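Local structure of TCR beta chain (Gallus gallus, 6LIR) at residues T108-N113 with F146-L151; F124-Q129 with K135-V140. The protein forms, together with the TCR alpha chain, the chicken alpha-beta T-cell receptor, which probably recognises antigen presented by MHC molecules. One frame throughout, in Å; residues are numbered along the deposited sequence.

Contact 1: T108-N113 with F146-L151; sequences TVLGKN and FFPDHL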
# COMPACT_ATOMS: atom_id res chain seq x y z
N THR B 108 -1.67 13.65 -8.72
CA THR B 108 -0.38 14.02 -9.30
C THR B 108 -0.59 15.25 -10.16
O THR B 108 -1.48 15.27 -11.02
CB THR B 108 0.22 12.88 -10.13
OG1 THR B 108 0.07 11.64 -9.42
CG2 THR B 108 1.69 13.12 -10.40
N VAL B 109 0.22 16.28 -9.94
CA VAL B 109 0.16 17.49 -10.74
C VAL B 109 1.32 17.46 -11.72
O VAL B 109 2.49 17.41 -11.32
CB VAL B 109 0.22 18.75 -9.87
CG1 VAL B 109 0.33 19.99 -10.74
CG2 VAL B 109 -1.00 18.83 -8.97
N LEU B 110 1.00 17.46 -13.01
CA LEU B 110 1.98 17.35 -14.07
C LEU B 110 2.33 18.70 -14.68
O LEU B 110 1.61 19.69 -14.54
CB LEU B 110 1.49 16.38 -15.15
CG LEU B 110 1.69 14.91 -14.80
CD1 LEU B 110 1.79 14.06 -16.05
CD2 LEU B 110 2.93 14.72 -13.91
N GLY B 111 3.47 18.72 -15.36
CA GLY B 111 3.82 19.85 -16.20
C GLY B 111 2.95 19.91 -17.43
O GLY B 111 2.52 18.89 -17.98
N LYS B 112 2.67 21.13 -17.90
CA LYS B 112 1.67 21.33 -18.94
C LYS B 112 2.19 20.90 -20.31
O LYS B 112 1.55 21.16 -21.33
CB LYS B 112 1.31 22.81 -19.05
CG LYS B 112 1.54 23.62 -17.79
CD LYS B 112 1.40 25.11 -18.11
CE LYS B 112 0.07 25.39 -18.80
NZ LYS B 112 -0.31 26.83 -18.80
N ASN B 113 3.35 20.25 -20.31
CA ASN B 113 4.01 19.66 -21.46
C ASN B 113 3.97 18.15 -21.43
O ASN B 113 3.73 17.52 -22.46
CB ASN B 113 5.47 20.12 -21.48
CG ASN B 113 6.06 20.16 -20.08
OD1 ASN B 113 5.70 21.03 -19.29
ND2 ASN B 113 6.93 19.21 -19.77
N PHE B 146 4.45 3.34 -18.28
CA PHE B 146 3.44 4.32 -17.91
C PHE B 146 4.05 5.53 -17.20
O PHE B 146 5.14 5.46 -16.63
CB PHE B 146 2.35 3.69 -17.04
CG PHE B 146 2.86 3.09 -15.75
CD1 PHE B 146 3.00 3.86 -14.61
CD2 PHE B 146 3.17 1.74 -15.68
CE1 PHE B 146 3.45 3.30 -13.43
CE2 PHE B 146 3.62 1.18 -14.51
CZ PHE B 146 3.76 1.96 -13.38
N PHE B 147 3.32 6.64 -17.27
CA PHE B 147 3.66 7.92 -16.65
C PHE B 147 2.35 8.61 -16.31
O PHE B 147 1.46 8.69 -17.18
CB PHE B 147 4.51 8.81 -17.55
CG PHE B 147 5.05 10.02 -16.86
CD1 PHE B 147 6.20 9.95 -16.10
CD2 PHE B 147 4.39 11.24 -16.95
CE1 PHE B 147 6.70 11.06 -15.45
CE2 PHE B 147 4.88 12.36 -16.30
CZ PHE B 147 6.03 12.27 -15.55
N PRO B 148 2.18 9.13 -15.08
CA PRO B 148 3.18 9.23 -14.02
C PRO B 148 3.32 7.98 -13.16
O PRO B 148 2.78 6.93 -13.49
CB PRO B 148 2.68 10.41 -13.17
CG PRO B 148 1.23 10.60 -13.53
CD PRO B 148 0.87 9.66 -14.65
N ASP B 149 4.06 8.11 -12.05
CA ASP B 149 4.48 6.95 -11.27
C ASP B 149 3.34 6.19 -10.62
O ASP B 149 3.54 5.02 -10.26
CB ASP B 149 5.46 7.40 -10.18
CG ASP B 149 4.81 8.28 -9.14
OD1 ASP B 149 3.89 9.05 -9.51
OD2 ASP B 149 5.21 8.21 -7.96
N HIS B 150 2.17 6.79 -10.45
CA HIS B 150 1.10 6.13 -9.71
C HIS B 150 0.19 5.32 -10.62
O HIS B 150 -0.29 5.82 -11.64
CB HIS B 150 0.26 7.10 -8.90
CG HIS B 150 -0.53 6.42 -7.82
ND1 HIS B 150 -1.86 6.08 -7.98
CD2 HIS B 150 -0.17 5.98 -6.59
CE1 HIS B 150 -2.29 5.48 -6.88
NE2 HIS B 150 -1.28 5.41 -6.02
N LEU B 151 -0.06 4.08 -10.22
CA LEU B 151 -0.91 3.15 -10.94
C LEU B 151 -1.29 2.04 -9.98
O LEU B 151 -0.52 1.69 -9.09
CB LEU B 151 -0.17 2.60 -12.17
CG LEU B 151 -0.79 1.51 -13.03
CD1 LEU B 151 -0.36 1.74 -14.46
CD2 LEU B 151 -0.35 0.12 -12.56

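Contact 2: F124-Q129 with K135-V140; sequences FSPSKQ and KKATLV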
# COMPACT_ATOMS: atom_id res chain seq x y z
N PHE B 124 3.24 -13.01 -17.33
CA PHE B 124 4.23 -14.00 -17.70
C PHE B 124 3.70 -15.39 -17.42
O PHE B 124 3.08 -15.63 -16.38
CB PHE B 124 5.55 -13.74 -16.96
CG PHE B 124 6.30 -12.55 -17.49
CD1 PHE B 124 7.28 -12.71 -18.46
CD2 PHE B 124 6.02 -11.28 -17.02
CE1 PHE B 124 7.97 -11.61 -18.95
CE2 PHE B 124 6.71 -10.18 -17.51
CZ PHE B 124 7.69 -10.35 -18.47
N SER B 125 3.89 -16.29 -18.38
CA SER B 125 3.57 -17.69 -18.15
C SER B 125 4.37 -18.21 -16.96
O SER B 125 5.56 -17.90 -16.83
CB SER B 125 3.86 -18.53 -19.40
OG SER B 125 3.38 -17.89 -20.56
N PRO B 126 3.76 -18.99 -16.07
CA PRO B 126 4.50 -19.50 -14.92
C PRO B 126 5.47 -20.58 -15.35
O PRO B 126 5.28 -21.27 -16.36
CB PRO B 126 3.40 -20.06 -14.01
CG PRO B 126 2.30 -20.41 -14.94
CD PRO B 126 2.34 -19.39 -16.04
N SER B 127 6.54 -20.72 -14.56
CA SER B 127 7.59 -21.67 -14.90
C SER B 127 7.12 -23.10 -14.67
O SER B 127 6.63 -23.43 -13.58
CB SER B 127 8.84 -21.38 -14.07
OG SER B 127 9.84 -22.36 -14.30
N LYS B 128 7.29 -23.95 -15.68
CA LYS B 128 6.97 -25.36 -15.51
C LYS B 128 7.90 -26.01 -14.49
O LYS B 128 7.49 -26.94 -13.78
CB LYS B 128 7.04 -26.09 -16.86
CG LYS B 128 6.14 -25.50 -17.93
CD LYS B 128 5.61 -26.58 -18.87
CE LYS B 128 4.54 -26.02 -19.81
NZ LYS B 128 3.21 -26.65 -19.61
N GLN B 129 9.13 -25.52 -14.39
CA GLN B 129 10.07 -26.05 -13.41
C GLN B 129 9.64 -25.69 -11.99
O GLN B 129 9.70 -26.54 -11.09
CB GLN B 129 11.48 -25.54 -13.69
CG GLN B 129 12.55 -26.26 -12.89
CD GLN B 129 13.90 -25.60 -13.00
OE1 GLN B 129 14.13 -24.78 -13.89
NE2 GLN B 129 14.81 -25.95 -12.10
N LYS B 135 5.43 -27.29 -6.53
CA LYS B 135 3.99 -27.55 -6.58
C LYS B 135 3.18 -26.25 -6.45
O LYS B 135 2.06 -26.25 -5.95
CB LYS B 135 3.57 -28.57 -5.52
CG LYS B 135 3.74 -30.01 -6.00
CD LYS B 135 3.24 -31.03 -4.98
CE LYS B 135 1.75 -30.89 -4.72
NZ LYS B 135 1.05 -32.21 -4.77
N LYS B 136 3.76 -25.15 -6.92
CA LYS B 136 3.07 -23.87 -6.96
C LYS B 136 3.40 -23.17 -8.28
O LYS B 136 4.45 -23.40 -8.87
CB LYS B 136 3.48 -22.95 -5.79
CG LYS B 136 3.29 -23.56 -4.41
CD LYS B 136 4.01 -22.73 -3.36
CE LYS B 136 4.09 -23.47 -2.04
NZ LYS B 136 4.88 -22.72 -1.03
N ALA B 137 2.47 -22.33 -8.72
CA ALA B 137 2.65 -21.50 -9.90
C ALA B 137 2.65 -20.04 -9.48
O ALA B 137 1.70 -19.58 -8.84
CB ALA B 137 1.56 -21.76 -10.95
N THR B 138 3.70 -19.31 -9.84
CA THR B 138 3.73 -17.88 -9.62
C THR B 138 3.40 -17.19 -10.93
O THR B 138 4.10 -17.38 -11.93
CB THR B 138 5.09 -17.41 -9.09
OG1 THR B 138 5.41 -18.12 -7.89
CG2 THR B 138 5.07 -15.91 -8.80
N LEU B 139 2.36 -16.37 -10.92
CA LEU B 139 1.95 -15.59 -12.07
C LEU B 139 2.41 -14.16 -11.85
O LEU B 139 2.02 -13.52 -10.87
CB LEU B 139 0.43 -15.63 -12.27
CG LEU B 139 -0.25 -17.00 -12.26
CD1 LEU B 139 -1.76 -16.83 -12.42
CD2 LEU B 139 0.31 -17.87 -13.36
N VAL B 140 3.27 -13.67 -12.74
CA VAL B 140 3.80 -12.32 -12.62
C VAL B 140 3.11 -11.44 -13.65
O VAL B 140 3.21 -11.67 -14.86
CB VAL B 140 5.32 -12.31 -12.81
CG1 VAL B 140 5.87 -10.93 -12.52
CG2 VAL B 140 5.97 -13.35 -11.90
O HOH W 1 6.43 -18.96 -12.30

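Contact 1: T108-N113 with F146-L151
Phe147 meets Leu110 through one corner of its ring: CE2 lies 3.5 Å from Leu110 CD1 and 3.9 Å from Leu110 CD2, so both methyls of the fork come to that corner from one side, CD1 the closer. The methyl CD1 approaches obliquely, and leucine and phenylalanine overlap while running in opposing senses. With CG opposite its backbone N (chi1 -171°), Phe147 carries its ring out to the leucine, while its backbone is hydrogen-bonded to the backbone of Ile117. The cis peptide before Pro148 folds the proline back, and its CB sits 4.2 Å above the middle of the Phe147 ring. This rigid, apolar ring also turns toward strand 100-110, where Pro148 CB and CG each lie 4.0 Å from Thr108 CG2. The threonine offers a methyl here because its CG2, rather than OG1, is opposite the backbone N. No hydrogen bond crosses between the segments, as suits a join of apolar groups. Asp149 adds charge next door: its OD2 makes a salt bridge to Arg106 and its backbone O takes a hydrogen bond from Ser172. Beyond it, His150 touches Ile7 on the neighbouring strand 7-11. A G strand of a V domain packed on the Phe-Phe-Pro loop between strands B and C of a C domain is part of the elbow between the variable and constant domains of a T-cell receptor chain.

Contact 2: F124-Q129 with K135-V140
Phe124 donates its backbone N-H to Val140 O at 2.8 Å. The same carbonyl oxygen lies at the edge of the phenylalanine ring, in its plane, 3.6 Å from Phe124 CD2; chi1 of -74° sets CG beside the backbone N and thus close to that oxygen. Pro126, which has no N-H to give, replaces strand pairing with apolar contact. Its CG lies 3.6 Å from Leu139 CD2, the two side chains running side by side, and its CB reaches Ala137 CB at 4.0 Å, where a small methyl leaves room for the ring. At Ser127 the two segments are bridged by a water, which accepts from Ser127 N (2.9 Å) and donates to Thr138 O (2.8 Å), giving both backbone groups a partner where direct pairing has ended. Ser127 is also the N-cap of helix 128-134, its OG accepting a weak bond from Gln129 N. Glu130 of that helix binds Thr138 OG1, tying helix to strand. Further out, Trp192 covers Pro126, Ala137 and Leu139, whereas Leu120 of the TCR alpha chain packs on Val140 and Ser127, and Lys136 forms a salt bridge to Glu164 of the alpha chain. Edge strand 120-124 and its neighbour 136-146, in the sheet that meets the alpha chain, are joined by a short helix: the A-to-B connection of a C1-set immunoglobulin domain.

In the fold
Contact 1 lies where the variable domain meets the near end of the constant domain, contact 2 toward its far end; their centres are 33 Å apart and their nearest atoms about 12 Å. Along the chain, both segments of contact 2 fall between those of contact 1: strand 100-110 leaves the variable domain, the chain enters strand 120-124, passes through helix 128-134 and returns along strand 136-146, which begins in contact 2 and delivers the loop of contact 1. That strand therefore spans from the helix end of the domain to the elbow. Contact 1 joins the two domains of the beta chain, whereas contact 2 lies within one domain, beside the TCR alpha chain.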